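Local coordinates for protein activated BY transcription factor SSRB (PDB 2WNW) that belongs to glycosyl hydrolase family 30 and pairs a TIM-barrel domain with a beta-sandwich domain, at residues R118-A121 against H122-L126; F52-G55 against A56-F60; L179-R183 against H184-V188; L361-H365 against S366-I370; S105-D108 against L109-R113. All coordinates share one frame; numbering follows the deposited sequence.

All five contacts are local ones, made at the starts, ends and joints of helices in the TIM-barrel part of the chain. Interaction 2 is buried, interactions 1, 3 and 4 are partly buried, and interaction 5 lies on the surface. Interactions 1 and 2 touch through R118, H122 and E54, and interactions 1 and 3 through D119 and Y181, so 52-60, 118-126 and 179-188 form one cluster. Interaction 2 uses a hydroxyl cap, interaction 3 a Schellman ending, and interaction 5 both on one helix. Interaction 4 stands apart, joining strand 360-363 to helix 365-374 through an arginine lying on an indole and under a tyrosine hydroxyl.

Interaction 1 of 5, residues R118-A121 against H122-L126; sequences RDEA and HLIPL
The guanidinium of R118 and the imidazole of H122 stand almost upright to each other, their planes 79° apart. Their side chains meet through R118 CG and H122 ND1, 4.0 Å apart; H122 CG is anti to its own carbonyl carbon (chi1 -61°), which puts the ring back beside R118. Both polar ends are turned to the same carboxylate: R118 NH2 forms a salt bridge with E54, and H122 ND1 is hydrogen-bonded to it, so one acid from helix 54-61 holds the ring and the guanidinium. V58 of that helix also touches the imidazole. The carboxylate of D119 runs alongside L123, pointing the same way, with D119 CG 3.8 Å from L123 CD1; its OD1 is hydrogen-bonded to the hydroxyl of Y102. These residues span the joint between helix 117-122 and helix 124-133, on the segment of the TIM barrel that links strand 85-90 to strand 138-143. At the joint R118 O accepts from H122 N at 3.0 Å, in the ordinary helical manner. D119 O then takes two donors. I124 N reaches it at 2.9 Å in a nearly straight bond, 171° at the hydrogen. L123 N binds the same oxygen at 2.9 Å, less straight. This double acceptance ties the start of the second helix to the last turn of the first. P125 has no N-H to give, and its CD instead rests 3.3 Å from E120 O. Beside it I124 CD1 lies 3.8 Å from E120 CA and extends along the aliphatic part of the E120 side chain.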
# COMPACT_ATOMS: atom_id res chain seq x y z
N ARG A 118 42.05 3.69 17.25
CA ARG A 118 41.68 3.53 15.85
C ARG A 118 40.44 4.36 15.49
O ARG A 118 40.42 5.03 14.46
CB ARG A 118 41.45 2.06 15.54
CG ARG A 118 41.24 1.78 14.08
CD ARG A 118 41.76 0.41 13.71
NE ARG A 118 41.39 0.04 12.35
CZ ARG A 118 41.83 -1.04 11.73
NH1 ARG A 118 42.67 -1.87 12.34
NH2 ARG A 118 41.42 -1.31 10.50
N ASP A 119 39.41 4.30 16.33
CA ASP A 119 38.21 5.09 16.07
C ASP A 119 38.53 6.57 16.20
O ASP A 119 37.95 7.40 15.50
CB ASP A 119 37.09 4.73 17.06
CG ASP A 119 36.43 3.40 16.75
OD1 ASP A 119 35.28 3.20 17.18
OD2 ASP A 119 37.06 2.55 16.08
N GLU A 120 39.45 6.91 17.10
CA GLU A 120 39.81 8.31 17.32
C GLU A 120 40.48 8.93 16.10
O GLU A 120 40.37 10.14 15.87
CB GLU A 120 40.74 8.43 18.54
CG GLU A 120 40.13 7.84 19.81
CD GLU A 120 40.98 8.04 21.05
OE1 GLU A 120 42.21 7.93 20.95
OE2 GLU A 120 40.40 8.30 22.12
N ALA A 121 41.17 8.12 15.32
CA ALA A 121 41.86 8.63 14.15
C ALA A 121 41.03 8.54 12.86
O ALA A 121 41.12 9.41 12.00
CB ALA A 121 43.18 7.90 13.96
N HIS A 122 40.21 7.50 12.75
CA HIS A 122 39.43 7.27 11.54
C HIS A 122 37.95 7.67 11.54
O HIS A 122 37.41 8.04 10.50
CB HIS A 122 39.54 5.80 11.15
CG HIS A 122 40.95 5.37 10.86
ND1 HIS A 122 41.31 4.04 10.78
CD2 HIS A 122 42.07 6.08 10.61
CE1 HIS A 122 42.60 3.96 10.50
NE2 HIS A 122 43.08 5.18 10.39
N LEU A 123 37.30 7.59 12.70
CA LEU A 123 35.88 7.91 12.78
C LEU A 123 35.53 9.24 13.42
O LEU A 123 34.77 10.03 12.86
CB LEU A 123 35.13 6.80 13.51
CG LEU A 123 34.87 5.51 12.74
CD1 LEU A 123 34.48 4.40 13.69
CD2 LEU A 123 33.78 5.75 11.71
N ILE A 124 36.08 9.49 14.61
CA ILE A 124 35.77 10.70 15.35
C ILE A 124 35.97 12.02 14.60
O ILE A 124 35.18 12.95 14.77
CB ILE A 124 36.52 10.69 16.70
CG1 ILE A 124 36.01 9.50 17.53
CG2 ILE A 124 36.27 12.00 17.46
CD1 ILE A 124 36.55 9.43 18.94
N PRO A 125 37.03 12.14 13.78
CA PRO A 125 37.21 13.41 13.06
C PRO A 125 36.02 13.73 12.15
O PRO A 125 35.51 14.85 12.15
CB PRO A 125 38.50 13.17 12.27
CG PRO A 125 39.28 12.28 13.19
CD PRO A 125 38.21 11.28 13.63
N LEU A 126 35.58 12.74 11.38
CA LEU A 126 34.45 12.92 10.47
C LEU A 126 33.18 13.26 11.27
O LEU A 126 32.50 14.24 10.98
CB LEU A 126 34.20 11.63 9.68
CG LEU A 126 33.58 11.71 8.27
CD1 LEU A 126 33.02 10.34 7.92
CD2 LEU A 126 32.49 12.77 8.20

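Interaction 2 of 5, residues F52-G55 against A56-F60; sequences FTEG and AGVVF
T53 caps the first turn of helix 54-61 by gripping A56, an N-cap set just after strand 48-51 of the TIM barrel. From its CB the side chain divides, and chi1 of 57° places OG1 between the backbone N and the carbonyl carbon, where it faces the N-H of the residue three further on. There OG1 accepts the N-H of A56 at 3.1 Å in a nearly straight bond, 167° at the hydrogen, and lies 3.5 Å from A56 CB. The same hydroxyl is hydrogen-bonded to N332 OD1, which ties the cap to strand 332-336; W331 touches the threonine too. The cap thus supplies an acceptor for an amide that has no preceding helical turn to bond to, whereas the N-H of T53 itself is buried without a partner. Behind the cap the regular pattern begins at once: G57 N binds T53 O at 2.8 Å, and V58 N binds E54 O at 2.8 Å. E54 and V58 run side by side in the same direction, E54 CG 4.1 Å from V58 CG2, while the glutamate carboxylate continues to H122, R118 and the backbone N of L97. V58 CG2 also leans on the backbone, 3.3 Å from E54 O. F52, just ahead of the cap, is turned into the side chains of helix 124-133. In the next bond of the helix, V59 N donates to G55 O, and V59 CG2 sits 3.1 Å from that same oxygen.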
# COMPACT_ATOMS: atom_id res chain seq x y z
N PHE A 52 28.44 6.67 9.18
CA PHE A 52 29.85 6.95 9.38
C PHE A 52 30.50 5.58 9.57
O PHE A 52 30.13 4.85 10.49
CB PHE A 52 30.09 7.77 10.65
CG PHE A 52 29.40 9.10 10.68
CD1 PHE A 52 28.37 9.35 11.58
CD2 PHE A 52 29.81 10.13 9.83
CE1 PHE A 52 27.76 10.60 11.65
CE2 PHE A 52 29.20 11.39 9.89
CZ PHE A 52 28.18 11.62 10.80
N THR A 53 31.45 5.23 8.71
CA THR A 53 32.17 3.96 8.84
C THR A 53 33.65 4.29 8.77
O THR A 53 34.02 5.40 8.37
CB THR A 53 31.85 3.00 7.68
OG1 THR A 53 32.15 3.63 6.43
CG2 THR A 53 30.38 2.59 7.71
N GLU A 54 34.50 3.36 9.18
CA GLU A 54 35.93 3.61 9.11
C GLU A 54 36.29 3.92 7.66
O GLU A 54 37.13 4.78 7.39
CB GLU A 54 36.73 2.40 9.59
CG GLU A 54 38.21 2.46 9.19
CD GLU A 54 39.10 1.55 10.01
OE1 GLU A 54 39.56 1.97 11.09
OE2 GLU A 54 39.33 0.40 9.57
N GLY A 55 35.64 3.23 6.73
CA GLY A 55 35.90 3.47 5.32
C GLY A 55 35.61 4.91 4.94
O GLY A 55 36.44 5.58 4.32
N ALA A 56 34.42 5.38 5.30
CA ALA A 56 34.04 6.76 4.99
C ALA A 56 34.98 7.73 5.69
O ALA A 56 35.35 8.76 5.12
CB ALA A 56 32.59 7.01 5.44
N GLY A 57 35.38 7.40 6.92
CA GLY A 57 36.28 8.25 7.68
C GLY A 57 37.65 8.37 7.05
O GLY A 57 38.21 9.47 6.97
N VAL A 58 38.20 7.25 6.60
CA VAL A 58 39.52 7.25 5.97
C VAL A 58 39.48 8.05 4.67
O VAL A 58 40.42 8.78 4.35
CB VAL A 58 39.98 5.79 5.69
CG1 VAL A 58 41.16 5.79 4.73
CG2 VAL A 58 40.38 5.12 7.00
N VAL A 59 38.38 7.93 3.93
CA VAL A 59 38.23 8.67 2.68
C VAL A 59 38.12 10.16 3.01
O VAL A 59 38.72 11.00 2.34
CB VAL A 59 36.98 8.21 1.91
CG1 VAL A 59 36.75 9.09 0.69
CG2 VAL A 59 37.16 6.76 1.49
N PHE A 60 37.35 10.47 4.05
CA PHE A 60 37.17 11.86 4.47
C PHE A 60 38.51 12.47 4.87
O PHE A 60 38.83 13.60 4.49
CB PHE A 60 36.22 11.93 5.67
CG PHE A 60 36.15 13.30 6.30
CD1 PHE A 60 35.48 14.34 5.67
CD2 PHE A 60 36.76 13.54 7.53
CE1 PHE A 60 35.41 15.60 6.24
CE2 PHE A 60 36.70 14.81 8.11
CZ PHE A 60 36.03 15.84 7.47

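Interaction 3 of 5, residues L179-R183 against H184-V188; sequences LEYRR and HGINV
E180 and H184 meet closely across the last turn of helix 167-183, E180 OE2 lying 2.8 Å from H184 NE2, although the angle is too poor for a hydrogen bond. A bend at chi2 (60°) brings the carboxylate there, and it crosses the ring with the planes 51° apart. At the edge of the same ring, in its plane, H184 CD2 is 3.0 Å from E180 O. The next contact is apolar: I186 CG2 comes in at the edge of the Y181 ring, near its plane, 3.8 Å from Y181 CD1. N187 OD1 rests against R182 CG at 3.5 Å.

H184 and I186 are set in place by the backbone, which ends the helix in a Schellman motif. I186 N donates to Y181 O at 2.8 Å, and G185 N to R182 O at 3.0 Å, both donors lying above the plane of the carbonyl they use. G185 is the C-prime residue, its phi of 74° turning the chain back so that I186 packs on Y181 as the apolar pair that often closes this motif. From here the chain leads to strand 190-192 of the barrel, and I186 and H184 also pack on I124 of helix 124-133. The hydroxyl of Y181 is hydrogen-bonded to D119.

E180 OE1 makes a salt bridge with R183 NH1, 2.8 Å long. The other oxygen, OE2, lies close to the carboxylate of E120. Repulsion between these acids may be eased by a proton or by the nearby R183 guanidinium; H184 NE2 also lies close to E120 OE2, and its charge is not seen.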
# COMPACT_ATOMS: atom_id res chain seq x y z
N LEU A 179 30.91 5.75 26.66
CA LEU A 179 31.63 6.70 27.50
C LEU A 179 32.78 7.33 26.72
O LEU A 179 33.03 8.54 26.83
CB LEU A 179 32.18 5.99 28.75
CG LEU A 179 31.11 5.42 29.68
CD1 LEU A 179 31.77 4.65 30.80
CD2 LEU A 179 30.26 6.56 30.23
N GLU A 180 33.48 6.51 25.95
CA GLU A 180 34.59 6.97 25.12
C GLU A 180 34.13 8.07 24.17
O GLU A 180 34.74 9.13 24.08
CB GLU A 180 35.17 5.78 24.34
CG GLU A 180 35.99 6.13 23.10
CD GLU A 180 37.21 6.99 23.40
OE1 GLU A 180 37.70 6.96 24.55
OE2 GLU A 180 37.68 7.67 22.47
N TYR A 181 33.04 7.81 23.44
CA TYR A 181 32.53 8.79 22.51
C TYR A 181 32.01 10.05 23.21
O TYR A 181 32.18 11.16 22.71
CB TYR A 181 31.43 8.17 21.63
CG TYR A 181 31.99 7.43 20.42
CD1 TYR A 181 31.55 7.73 19.14
CD2 TYR A 181 33.00 6.48 20.57
CE1 TYR A 181 32.10 7.09 18.02
CE2 TYR A 181 33.55 5.84 19.46
CZ TYR A 181 33.10 6.15 18.19
OH TYR A 181 33.66 5.53 17.09
N ARG A 182 31.39 9.89 24.38
CA ARG A 182 30.88 11.05 25.10
C ARG A 182 32.04 11.97 25.51
O ARG A 182 31.89 13.19 25.54
CB ARG A 182 30.08 10.62 26.33
CG ARG A 182 29.33 11.77 27.00
CD ARG A 182 28.20 11.28 27.89
NE ARG A 182 28.67 10.54 29.06
CZ ARG A 182 27.86 10.03 29.98
NH1 ARG A 182 26.55 10.17 29.87
NH2 ARG A 182 28.37 9.37 31.02
N ARG A 183 33.18 11.37 25.83
CA ARG A 183 34.36 12.14 26.21
C ARG A 183 34.85 13.02 25.06
O ARG A 183 35.46 14.06 25.28
CB ARG A 183 35.50 11.21 26.63
CG ARG A 183 35.47 10.76 28.07
CD ARG A 183 36.57 9.73 28.30
NE ARG A 183 37.82 10.18 27.68
CZ ARG A 183 38.69 9.36 27.09
NH1 ARG A 183 38.44 8.06 27.04
NH2 ARG A 183 39.80 9.85 26.55
N HIS A 184 34.57 12.58 23.83
CA HIS A 184 34.97 13.32 22.64
C HIS A 184 33.83 14.19 22.11
O HIS A 184 33.84 14.60 20.95
CB HIS A 184 35.46 12.35 21.57
CG HIS A 184 36.74 11.66 21.92
ND1 HIS A 184 37.98 12.10 21.49
CD2 HIS A 184 36.98 10.58 22.71
CE1 HIS A 184 38.92 11.32 21.99
NE2 HIS A 184 38.34 10.39 22.74
N GLY A 185 32.85 14.44 22.97
CA GLY A 185 31.71 15.27 22.59
C GLY A 185 30.71 14.61 21.66
O GLY A 185 29.95 15.30 20.98
N ILE A 186 30.68 13.28 21.62
CA ILE A 186 29.75 12.58 20.75
C ILE A 186 28.73 11.79 21.57
O ILE A 186 29.08 10.79 22.22
CB ILE A 186 30.49 11.61 19.80
CG1 ILE A 186 31.58 12.37 19.04
CG2 ILE A 186 29.51 10.97 18.82
CD1 ILE A 186 32.51 11.48 18.23
N ASN A 187 27.49 12.24 21.55
CA ASN A 187 26.42 11.58 22.30
C ASN A 187 25.62 10.67 21.39
O ASN A 187 25.23 11.05 20.28
CB ASN A 187 25.50 12.62 22.94
CG ASN A 187 26.24 13.53 23.90
OD1 ASN A 187 26.89 13.07 24.84
ND2 ASN A 187 26.14 14.83 23.67
N VAL A 188 25.37 9.45 21.86
CA VAL A 188 24.61 8.47 21.11
C VAL A 188 23.21 8.39 21.72
O VAL A 188 23.06 8.40 22.94
CB VAL A 188 25.30 7.09 21.19
CG1 VAL A 188 24.48 6.03 20.45
CG2 VAL A 188 26.69 7.19 20.59

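Interaction 4 of 5, residues L361-H365 against S366-I370; sequences LRRNH and SWYGI
In R363, chi1 of -79° with an extended chi2 lays CD on W367, and the bend at chi3 then turns the guanidinium; W367 CG is anti to its backbone N (chi1 -171°), which brings the indole round to receive them. R363 CD sits over the face of the indole in a CH-pi contact, 3.6 Å from the centroid of the six-membered ring and 13° off its normal. The guanidinium meets that ring by its own edge, R363 NH1 being 3.4 Å from W367 CZ3. Over one face of the guanidinium, above its centre, lies the hydroxyl of Y368, with Y368 OH 3.4 Å from R363 CZ. The arginine thus meets two residues of the first helical turn, by CD and NH1 on W367 and under the hydroxyl of Y368. In the backbone W367 N donates to N364 O at 3.0 Å, and G369 N to H365 O at 3.0 Å. N364 is pinned by its ND2 to A350 O and Q353. The contact turns strand 360-363 of a three-stranded sheet into helix 365-374; W367 stacks on H81 and touches helix 65-76, S366 rests on helix 305-322, and Y368 stacks on F15 of the short strand 14-15.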
# COMPACT_ATOMS: atom_id res chain seq x y z
N LEU A 361 35.23 15.61 -5.85
CA LEU A 361 34.06 15.11 -5.15
C LEU A 361 32.97 14.86 -6.19
O LEU A 361 32.75 15.69 -7.07
CB LEU A 361 33.60 16.16 -4.13
CG LEU A 361 32.74 15.75 -2.94
CD1 LEU A 361 33.49 14.73 -2.11
CD2 LEU A 361 32.41 16.96 -2.09
N ARG A 362 32.27 13.73 -6.08
CA ARG A 362 31.22 13.38 -7.03
C ARG A 362 29.90 13.01 -6.35
O ARG A 362 29.88 12.20 -5.42
CB ARG A 362 31.70 12.21 -7.89
CG ARG A 362 30.62 11.52 -8.70
CD ARG A 362 30.86 10.01 -8.73
NE ARG A 362 32.24 9.69 -9.11
CZ ARG A 362 32.80 8.49 -8.95
NH1 ARG A 362 32.11 7.50 -8.41
NH2 ARG A 362 34.05 8.29 -9.34
N ARG A 363 28.81 13.60 -6.82
CA ARG A 363 27.48 13.32 -6.27
C ARG A 363 26.68 12.46 -7.23
O ARG A 363 26.39 12.87 -8.36
CB ARG A 363 26.73 14.63 -6.00
CG ARG A 363 27.14 15.34 -4.73
CD ARG A 363 26.44 16.67 -4.60
NE ARG A 363 26.90 17.62 -5.61
CZ ARG A 363 26.36 18.82 -5.80
NH1 ARG A 363 25.34 19.22 -5.06
NH2 ARG A 363 26.85 19.62 -6.75
N ASN A 364 26.32 11.26 -6.78
CA ASN A 364 25.55 10.34 -7.61
C ASN A 364 24.06 10.68 -7.57
O ASN A 364 23.63 11.48 -6.74
CB ASN A 364 25.78 8.90 -7.14
CG ASN A 364 27.20 8.43 -7.42
OD1 ASN A 364 27.66 8.49 -8.56
ND2 ASN A 364 27.90 7.97 -6.38
N HIS A 365 23.28 10.07 -8.46
CA HIS A 365 21.85 10.33 -8.51
C HIS A 365 21.18 10.13 -7.15
O HIS A 365 20.29 10.89 -6.77
CB HIS A 365 21.17 9.41 -9.54
CG HIS A 365 21.30 9.87 -10.96
ND1 HIS A 365 22.43 10.50 -11.44
CD2 HIS A 365 20.46 9.76 -12.02
CE1 HIS A 365 22.28 10.75 -12.73
NE2 HIS A 365 21.10 10.31 -13.10
N SER A 366 21.61 9.11 -6.42
CA SER A 366 21.04 8.82 -5.11
C SER A 366 21.11 10.01 -4.15
O SER A 366 20.20 10.21 -3.34
CB SER A 366 21.74 7.61 -4.49
OG SER A 366 23.13 7.85 -4.35
N TRP A 367 22.17 10.80 -4.24
CA TRP A 367 22.30 11.96 -3.36
C TRP A 367 21.12 12.91 -3.58
O TRP A 367 20.53 13.41 -2.63
CB TRP A 367 23.62 12.70 -3.62
CG TRP A 367 23.91 13.79 -2.61
CD1 TRP A 367 24.48 13.62 -1.38
CD2 TRP A 367 23.64 15.19 -2.74
NE1 TRP A 367 24.57 14.84 -0.73
CE2 TRP A 367 24.06 15.82 -1.55
CE3 TRP A 367 23.07 15.98 -3.76
CZ2 TRP A 367 23.93 17.20 -1.34
CZ3 TRP A 367 22.95 17.35 -3.55
CH2 TRP A 367 23.38 17.94 -2.34
N TYR A 368 20.78 13.16 -4.84
CA TYR A 368 19.66 14.05 -5.16
C TYR A 368 18.33 13.40 -4.81
O TYR A 368 17.40 14.09 -4.40
CB TYR A 368 19.68 14.44 -6.64
CG TYR A 368 20.94 15.14 -7.06
CD1 TYR A 368 21.99 14.44 -7.65
CD2 TYR A 368 21.11 16.51 -6.83
CE1 TYR A 368 23.18 15.07 -7.99
CE2 TYR A 368 22.30 17.15 -7.17
CZ TYR A 368 23.33 16.43 -7.75
OH TYR A 368 24.51 17.06 -8.06
N GLY A 369 18.25 12.08 -4.96
CA GLY A 369 17.03 11.37 -4.63
C GLY A 369 16.72 11.51 -3.15
O GLY A 369 15.59 11.82 -2.77
N ILE A 370 17.72 11.28 -2.31
CA ILE A 370 17.55 11.40 -0.87
C ILE A 370 17.17 12.86 -0.57
O ILE A 370 16.36 13.13 0.30
CB ILE A 370 18.86 11.05 -0.13
CG1 ILE A 370 19.18 9.57 -0.35
CG2 ILE A 370 18.73 11.36 1.35
CD1 ILE A 370 20.54 9.16 0.19

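Interaction 5 of 5, residues S105-D108 against L109-R113; sequences SSAD and LQQGR
Backbone hydrogen bonds tie S105 to L109 and S106 to Q110 in one short helix: L109 N reaches S105 O at 3.0 Å, Q110 N reaches S106 O at 2.8 Å, and Q111 N closes on A107 O. A hydroxyl bond opens the helix. S105 OG accepts from D108 N at 3.1 Å, nearly straight at 168°, and so caps its N-terminal end.

Charge joins the two ends of the D108-R113 span. The guanidinium of R113 bends back to the D108 carboxylate in a salt bridge, the two planes 72° apart, but D108 OD1 is modelled too close to its partner for the exact geometry to be trusted. The bend comes from chi3 of -78°, which carries the head group back over the last turn.

Packing is light. L109 CB lies 3.4 Å from S106 O, and Q110 CG is 3.3 Å from that oxygen. The leucine side chain also touches V103 and M150, while S106 touches F149, which seats this surface helix on nearby loops.

Two bonds close the far end, R113 N to D108 O at 2.8 Å and G112 N to L109 O at 2.9 Å, with G112 at positive phi. Helix 106-110, in the segment between barrel strands 85-90 and 138-143, is thus a single short helix bounded by a serine N-cap and a Schellman motif.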
# COMPACT_ATOMS: atom_id res chain seq x y z
N SER A 105 42.05 -9.68 23.85
CA SER A 105 42.30 -10.91 24.59
C SER A 105 41.61 -10.87 25.94
O SER A 105 41.28 -9.80 26.45
CB SER A 105 43.80 -11.11 24.81
OG SER A 105 44.32 -10.16 25.71
N SER A 106 41.40 -12.04 26.52
CA SER A 106 40.75 -12.14 27.83
C SER A 106 41.64 -11.46 28.87
O SER A 106 41.14 -10.87 29.83
CB SER A 106 40.55 -13.61 28.20
OG SER A 106 41.78 -14.31 28.18
N ALA A 107 42.95 -11.54 28.67
CA ALA A 107 43.89 -10.93 29.61
C ALA A 107 43.72 -9.41 29.63
O ALA A 107 43.61 -8.81 30.70
CB ALA A 107 45.32 -11.29 29.23
N ASP A 108 43.70 -8.79 28.45
CA ASP A 108 43.53 -7.35 28.38
C ASP A 108 42.17 -6.96 28.96
O ASP A 108 42.04 -5.92 29.61
CB ASP A 108 43.64 -6.85 26.93
CG ASP A 108 45.04 -7.01 26.36
OD1 ASP A 108 45.99 -7.12 27.15
OD2 ASP A 108 45.19 -7.00 25.12
N LEU A 109 41.17 -7.80 28.73
CA LEU A 109 39.83 -7.54 29.25
C LEU A 109 39.89 -7.52 30.77
O LEU A 109 39.43 -6.57 31.41
CB LEU A 109 38.86 -8.64 28.80
CG LEU A 109 37.46 -8.56 29.41
CD1 LEU A 109 36.77 -7.29 28.95
CD2 LEU A 109 36.65 -9.79 29.02
N GLN A 110 40.46 -8.57 31.34
CA GLN A 110 40.59 -8.69 32.79
C GLN A 110 41.35 -7.52 33.41
O GLN A 110 41.03 -7.07 34.51
CB GLN A 110 41.29 -10.00 33.14
CG GLN A 110 40.39 -11.22 33.01
CD GLN A 110 41.17 -12.52 32.92
OE1 GLN A 110 42.13 -12.73 33.66
NE2 GLN A 110 40.76 -13.40 32.01
N GLN A 111 42.35 -7.02 32.69
CA GLN A 111 43.17 -5.92 33.18
C GLN A 111 42.60 -4.56 32.80
O GLN A 111 43.22 -3.52 33.04
CB GLN A 111 44.59 -6.07 32.64
CG GLN A 111 45.17 -7.45 32.96
CD GLN A 111 46.50 -7.72 32.28
OE1 GLN A 111 46.96 -8.86 32.23
NE2 GLN A 111 47.14 -6.67 31.77
N GLY A 112 41.41 -4.57 32.20
CA GLY A 112 40.74 -3.34 31.81
C GLY A 112 41.44 -2.51 30.76
O GLY A 112 41.29 -1.29 30.73
N ARG A 113 42.19 -3.16 29.87
CA ARG A 113 42.91 -2.42 28.84
C ARG A 113 42.20 -2.43 27.49
O ARG A 113 42.31 -3.38 26.72
CB ARG A 113 44.34 -2.94 28.73
CG ARG A 113 45.15 -2.63 29.99
CD ARG A 113 46.65 -2.88 29.85
NE ARG A 113 47.00 -4.29 29.97
CZ ARG A 113 46.90 -5.17 28.97
NH1 ARG A 113 46.46 -4.78 27.78
NH2 ARG A 113 47.23 -6.43 29.18